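Local coordinates for protein putative dehydratase (Salmonella enterica subsp. enterica serovar Enteritidis, PDB 3TW9) that shows low D-gluconate dehydratase activity in vitro, using one magnesium ion per subunit, and probably has no significant role in D-gluconate breakdown in vivo, at residues 28-40 with 77-91. Sequence-based numbering, arbitrary orientation. Where two conformers were deposited one is given.
Sequences NLKITNVKTILTA and IDEYMAPFLVGKDPT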
loop_
_atom_site.group_PDB
_atom_site.type_symbol
_atom_site.label_atom_id
_atom_site.label_comp_id
_atom_site.label_asym_id
_atom_site.label_seq_id
_atom_site.Cartn_x
_atom_site.Cartn_y
_atom_site.Cartn_z
ATOM N N ASN C 28 -2.015 -27.728 -3.584
ATOM C CA ASN C 28 -1.023 -28.632 -2.941
ATOM C C ASN C 28 0.408 -28.326 -3.408
ATOM O O ASN C 28 1.300 -29.178 -3.378
ATOM C CB ASN C 28 -1.391 -30.093 -3.214
ATOM C CG ASN C 28 -1.005 -31.017 -2.068
ATOM O OD1 ASN C 28 -0.177 -31.915 -2.233
ATOM N ND2 ASN C 28 -1.598 -30.796 -0.897
ATOM N N LEU C 29 0.611 -27.091 -3.851
ATOM C CA LEU C 29 1.918 -26.623 -4.276
ATOM C C LEU C 29 2.802 -26.407 -3.039
ATOM O O LEU C 29 2.337 -25.858 -2.042
ATOM C CB LEU C 29 1.740 -25.331 -5.067
ATOM C CG LEU C 29 2.943 -24.695 -5.751
ATOM C CD1 LEU C 29 3.490 -25.576 -6.873
ATOM C CD2 LEU C 29 2.531 -23.326 -6.278
ATOM N N LYS C 30 4.055 -26.863 -3.100
ATOM C CA LYS C 30 4.990 -26.734 -1.979
ATOM C C LYS C 30 6.357 -26.267 -2.428
ATOM O O LYS C 30 6.800 -26.601 -3.536
ATOM C CB LYS C 30 5.176 -28.070 -1.244
ATOM C CG LYS C 30 3.981 -28.570 -0.494
ATOM C CD LYS C 30 4.170 -30.031 -0.104
ATOM C CE LYS C 30 3.148 -30.447 0.941
ATOM N NZ LYS C 30 1.741 -30.222 0.482
ATOM N N ILE C 31 7.042 -25.508 -1.565
ATOM C CA ILE C 31 8.456 -25.236 -1.764
ATOM C C ILE C 31 9.221 -26.542 -1.486
ATOM O O ILE C 31 8.988 -27.203 -0.462
ATOM C CB ILE C 31 8.966 -24.090 -0.830
ATOM C CG1 ILE C 31 8.358 -22.747 -1.272
ATOM C CG2 ILE C 31 10.474 -23.981 -0.844
ATOM C CD1 ILE C 31 8.126 -21.750 -0.127
ATOM N N THR C 32 10.125 -26.900 -2.397
ATOM C CA THR C 32 10.909 -28.134 -2.251
ATOM C C THR C 32 12.372 -27.881 -1.933
ATOM O O THR C 32 13.022 -28.690 -1.265
ATOM C CB THR C 32 10.860 -28.991 -3.532
ATOM O OG1 THR C 32 11.198 -28.180 -4.665
ATOM C CG2 THR C 32 9.501 -29.610 -3.708
ATOM N N ASN C 33 12.899 -26.776 -2.454
ATOM C CA ASN C 33 14.290 -26.423 -2.275
ATOM C C ASN C 33 14.464 -24.905 -2.341
ATOM O O ASN C 33 13.810 -24.239 -3.136
ATOM C CB ASN C 33 15.167 -27.094 -3.343
ATOM C CG ASN C 33 16.642 -26.975 -3.028
ATOM O OD1 ASN C 33 17.401 -26.393 -3.795
ATOM N ND2 ASN C 33 17.053 -27.509 -1.877
ATOM N N VAL C 34 15.328 -24.382 -1.480
ATOM C CA VAL C 34 15.755 -22.987 -1.509
ATOM C C VAL C 34 17.273 -22.978 -1.587
ATOM O O VAL C 34 17.947 -23.511 -0.693
ATOM C CB VAL C 34 15.315 -22.211 -0.230
ATOM C CG1 VAL C 34 15.823 -20.777 -0.266
ATOM C CG2 VAL C 34 13.809 -22.233 -0.071
ATOM N N LYS C 35 17.822 -22.398 -2.653
ATOM C CA LYS C 35 19.271 -22.201 -2.710
ATOM C C LYS C 35 19.733 -20.791 -3.083
ATOM O O LYS C 35 19.019 -20.028 -3.746
ATOM C CB LYS C 35 19.923 -23.230 -3.622
ATOM C CG LYS C 35 19.751 -22.948 -5.081
ATOM C CD LYS C 35 20.494 -23.958 -5.945
ATOM C CE LYS C 35 19.774 -24.111 -7.272
ATOM N NZ LYS C 35 20.270 -25.238 -8.120
ATOM N N THR C 36 20.949 -20.478 -2.653
ATOM C CA THR C 36 21.579 -19.195 -2.880
ATOM C C THR C 36 22.638 -19.387 -3.935
ATOM O O THR C 36 23.588 -20.137 -3.733
ATOM C CB THR C 36 22.251 -18.631 -1.623
ATOM O OG1 THR C 36 21.295 -18.579 -0.573
ATOM C CG2 THR C 36 22.756 -17.212 -1.872
ATOM N N ILE C 37 22.458 -18.703 -5.056
ATOM C CA ILE C 37 23.454 -18.671 -6.125
ATOM C C ILE C 37 24.310 -17.430 -6.005
ATOM O O ILE C 37 23.796 -16.301 -6.040
ATOM C CB ILE C 37 22.769 -18.745 -7.526
ATOM C CG1 ILE C 37 21.869 -19.988 -7.604
ATOM C CG2 ILE C 37 23.820 -18.723 -8.665
ATOM C CD1 ILE C 37 20.720 -19.885 -8.628
ATOM N N LEU C 38 25.614 -17.631 -5.822
ATOM C CA LEU C 38 26.553 -16.530 -5.748
ATOM C C LEU C 38 27.348 -16.383 -7.052
ATOM O O LEU C 38 28.047 -17.303 -7.478
ATOM C CB LEU C 38 27.506 -16.712 -4.571
ATOM C CG LEU C 38 26.944 -16.621 -3.139
ATOM C CD1 LEU C 38 28.125 -16.624 -2.197
ATOM C CD2 LEU C 38 26.150 -15.361 -2.921
ATOM N N THR C 39 27.259 -15.216 -7.672
ATOM C CA THR C 39 27.887 -15.000 -8.994
ATOM C C THR C 39 28.292 -13.528 -9.167
ATOM O O THR C 39 27.641 -12.633 -8.631
ATOM C CB THR C 39 26.947 -15.493 -10.153
ATOM O OG1 THR C 39 27.622 -15.406 -11.418
ATOM C CG2 THR C 39 25.621 -14.696 -10.204
ATOM N N ALA C 40 29.371 -13.269 -9.898
ATOM C CA ALA C 40 29.787 -11.883 -10.136
ATOM C C ALA C 40 30.127 -11.587 -11.622
ATOM O O ALA C 40 31.247 -11.171 -11.914
ATOM C CB ALA C 40 30.977 -11.548 -9.258
ATOM N N ILE C 77 20.509 -17.209 4.512
ATOM C CA ILE C 77 19.533 -17.924 3.686
ATOM C C ILE C 77 19.672 -19.445 3.823
ATOM O O ILE C 77 18.687 -20.121 4.139
ATOM C CB ILE C 77 19.630 -17.542 2.183
ATOM C CG1 ILE C 77 19.406 -16.041 2.007
ATOM C CG2 ILE C 77 18.586 -18.324 1.335
ATOM C CD1 ILE C 77 19.940 -15.486 0.679
ATOM N N ASP C 78 20.874 -19.966 3.557
ATOM C CA ASP C 78 21.083 -21.428 3.562
ATOM C C ASP C 78 20.812 -22.078 4.930
ATOM O O ASP C 78 20.183 -23.136 5.012
ATOM C CB ASP C 78 22.503 -21.779 3.134
ATOM C CG ASP C 78 22.773 -21.504 1.670
ATOM O OD1 ASP C 78 21.843 -21.173 0.901
ATOM O OD2 ASP C 78 23.957 -21.608 1.296
ATOM N N GLU C 79 21.305 -21.455 5.995
ATOM C CA GLU C 79 21.227 -22.055 7.328
ATOM C C GLU C 79 19.895 -21.914 8.021
ATOM O O GLU C 79 19.562 -22.725 8.906
ATOM C CB GLU C 79 22.338 -21.522 8.230
ATOM C CG GLU C 79 23.746 -21.834 7.758
ATOM C CD GLU C 79 24.231 -23.196 8.218
ATOM O OE1 GLU C 79 23.561 -23.830 9.069
ATOM O OE2 GLU C 79 25.294 -23.620 7.729
ATOM N N TYR C 80 19.130 -20.889 7.644
ATOM C CA TYR C 80 17.955 -20.502 8.419
ATOM C C TYR C 80 16.681 -20.299 7.615
ATOM O O TYR C 80 15.614 -20.683 8.067
ATOM C CB TYR C 80 18.253 -19.240 9.243
ATOM C CG TYR C 80 19.390 -19.392 10.211
ATOM C CD1 TYR C 80 19.232 -20.143 11.375
ATOM C CD2 TYR C 80 20.627 -18.808 9.959
ATOM C CE1 TYR C 80 20.249 -20.281 12.264
ATOM C CE2 TYR C 80 21.659 -18.937 10.861
ATOM C CZ TYR C 80 21.454 -19.678 12.016
ATOM O OH TYR C 80 22.481 -19.823 12.925
ATOM N N MET C 81 16.781 -19.686 6.442
ATOM C CA MET C 81 15.616 -19.466 5.565
ATOM C C MET C 81 15.182 -20.752 4.851
ATOM O O MET C 81 13.993 -21.047 4.747
ATOM C CB MET C 81 15.904 -18.363 4.529
ATOM C CG MET C 81 16.054 -16.939 5.102
ATOM S SD MET C 81 14.524 -16.001 4.891
ATOM C CE MET C 81 13.395 -17.382 4.816
ATOM N N ALA C 82 16.162 -21.511 4.341
ATOM C CA ALA C 82 15.872 -22.783 3.668
ATOM C C ALA C 82 15.062 -23.757 4.540
ATOM O O ALA C 82 14.017 -24.202 4.096
ATOM C CB ALA C 82 17.140 -23.436 3.091
ATOM N N PRO C 83 15.482 -24.010 5.802
ATOM C CA PRO C 83 14.610 -24.863 6.616
ATOM C C PRO C 83 13.290 -24.243 7.115
ATOM O O PRO C 83 12.390 -24.973 7.527
ATOM C CB PRO C 83 15.500 -25.259 7.800
ATOM C CG PRO C 83 16.505 -24.203 7.896
ATOM C CD PRO C 83 16.759 -23.719 6.498
ATOM N N PHE C 84 13.179 -22.916 7.081
ATOM C CA PHE C 84 11.920 -22.234 7.403
ATOM C C PHE C 84 10.884 -22.460 6.296
ATOM O O PHE C 84 9.696 -22.496 6.574
ATOM C CB PHE C 84 12.188 -20.724 7.658
ATOM C CG PHE C 84 10.966 -19.922 8.049
ATOM C CD1 PHE C 84 10.539 -19.875 9.376
ATOM C CD2 PHE C 84 10.255 -19.194 7.081
ATOM C CE1 PHE C 84 9.413 -19.121 9.739
ATOM C CE2 PHE C 84 9.116 -18.445 7.417
ATOM C CZ PHE C 84 8.692 -18.402 8.756
ATOM N N LEU C 85 11.345 -22.640 5.056
ATOM C CA LEU C 85 10.435 -22.595 3.892
ATOM C C LEU C 85 10.044 -23.926 3.287
ATOM O O LEU C 85 8.955 -24.046 2.700
ATOM C CB LEU C 85 11.026 -21.721 2.790
ATOM C CG LEU C 85 11.159 -20.238 3.113
ATOM C CD1 LEU C 85 12.163 -19.653 2.179
ATOM C CD2 LEU C 85 9.811 -19.550 2.977
ATOM N N VAL C 86 10.922 -24.913 3.385
ATOM C CA VAL C 86 10.659 -26.165 2.678
ATOM C C VAL C 86 9.351 -26.778 3.177
ATOM O O VAL C 86 9.128 -26.924 4.386
ATOM C CB VAL C 86 11.883 -27.130 2.710
ATOM C CG1 VAL C 86 11.518 -28.518 2.177
ATOM C CG2 VAL C 86 13.028 -26.546 1.864
ATOM N N GLY C 87 8.466 -27.079 2.232
ATOM C CA GLY C 87 7.181 -27.728 2.525
ATOM C C GLY C 87 5.995 -26.775 2.603
ATOM O O GLY C 87 4.839 -27.206 2.653
ATOM N N LYS C 88 6.277 -25.475 2.620
ATOM C CA LYS C 88 5.213 -24.484 2.724
ATOM C C LYS C 88 4.625 -24.122 1.368
ATOM O O LYS C 88 5.300 -24.216 0.353
ATOM C CB LYS C 88 5.745 -23.214 3.413
ATOM C CG LYS C 88 6.069 -23.459 4.874
ATOM C CD LYS C 88 6.592 -22.249 5.576
ATOM C CE LYS C 88 6.538 -22.498 7.092
ATOM N NZ LYS C 88 7.347 -21.496 7.820
ATOM N N ASP C 89 3.373 -23.669 1.385
ATOM C CA ASP C 89 2.681 -23.176 0.188
ATOM C C ASP C 89 3.257 -21.794 -0.211
ATOM O O ASP C 89 3.083 -20.813 0.531
ATOM C CB ASP C 89 1.179 -23.100 0.518
ATOM C CG ASP C 89 0.316 -22.570 -0.615
ATOM O OD1 ASP C 89 0.804 -22.213 -1.700
ATOM O OD2 ASP C 89 -0.901 -22.511 -0.396
ATOM N N PRO C 90 3.908 -21.694 -1.397
ATOM C CA PRO C 90 4.535 -20.437 -1.857
ATOM C C PRO C 90 3.517 -19.355 -2.295
ATOM O O PRO C 90 3.897 -18.188 -2.543
ATOM C CB PRO C 90 5.366 -20.889 -3.059
ATOM C CG PRO C 90 4.598 -22.030 -3.605
ATOM C CD PRO C 90 4.017 -22.755 -2.420
ATOM N N THR C 91 2.243 -19.718 -2.389
ATOM C CA THR C 91 1.253 -18.715 -2.789
ATOM C C THR C 91 0.978 -17.692 -1.656
ATOM O O THR C 91 0.460 -16.597 -1.918
ATOM C CB THR C 91 -0.048 -19.340 -3.327
ATOM O OG1 THR C 91 -0.784 -19.926 -2.257
ATOM C CG2 THR C 91 0.254 -20.414 -4.410
HETATM O O HOH W 1 22.569 -22.578 -1.565
#
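Asp78 OD1 accepts two hydrogen bonds, one direct from Thr36 OG1 and one from a water held by Thr36 N. Thr36 OG1 donates at 3.0 Å to Asp78 OD1, coming in from above the carboxylate plane. The other oxygen, OD2, pairs with Lys74 one turn earlier in the helix. Thr36 OG1 also rests on Ile77 CG2 at 3.3 Å. Strand 31-39 runs nearly antiparallel to helix 77-85, with 7.9 Å between the axes.

Val34 packs on the C-terminal half of helix 70-85. CG1, anti to the backbone N (chi1 178°), touches Ile77 CG2, and the two side chains cross at about a right angle. Val34 CG2 meets Leu85 CD1 at 3.8 Å, while CB sits over Ala82 CB. At the C-terminal end of the helix, a type II beta turn from Leu85 to Lys88 brings the chain alongside Ile31. Gly87 N donates to Ile31 O at 2.7 Å, and Ile31 N donates to Lys88 O with an N-H...O angle of 163°. Both backbone polar atoms of Ile31 are thus held by the turn. The Ile31 side chain lies beside Leu85 O and slides past Pro90, Ile31 CG1 to Pro90 CB 3.9 Å.

The Leu29 side chain crosses Pro90 at about a right angle, with Leu29 CD2 3.6 Å from Pro90 CG. Pro90 sits within an Asx turn, in which Thr91 N donates to Asp89 OD1; Thr91 OG1 donates to the same oxygen from the same face. Helix 110-131 adds Val119 against Leu85 and Leu123 against Pro90. The contact joins strand 31-39, an outermost strand of the chain's three-stranded antiparallel sheet, to helix 70-85, as in the alpha+beta N-terminal capping domain of the mandelate racemase/muconate lactonizing enzyme family.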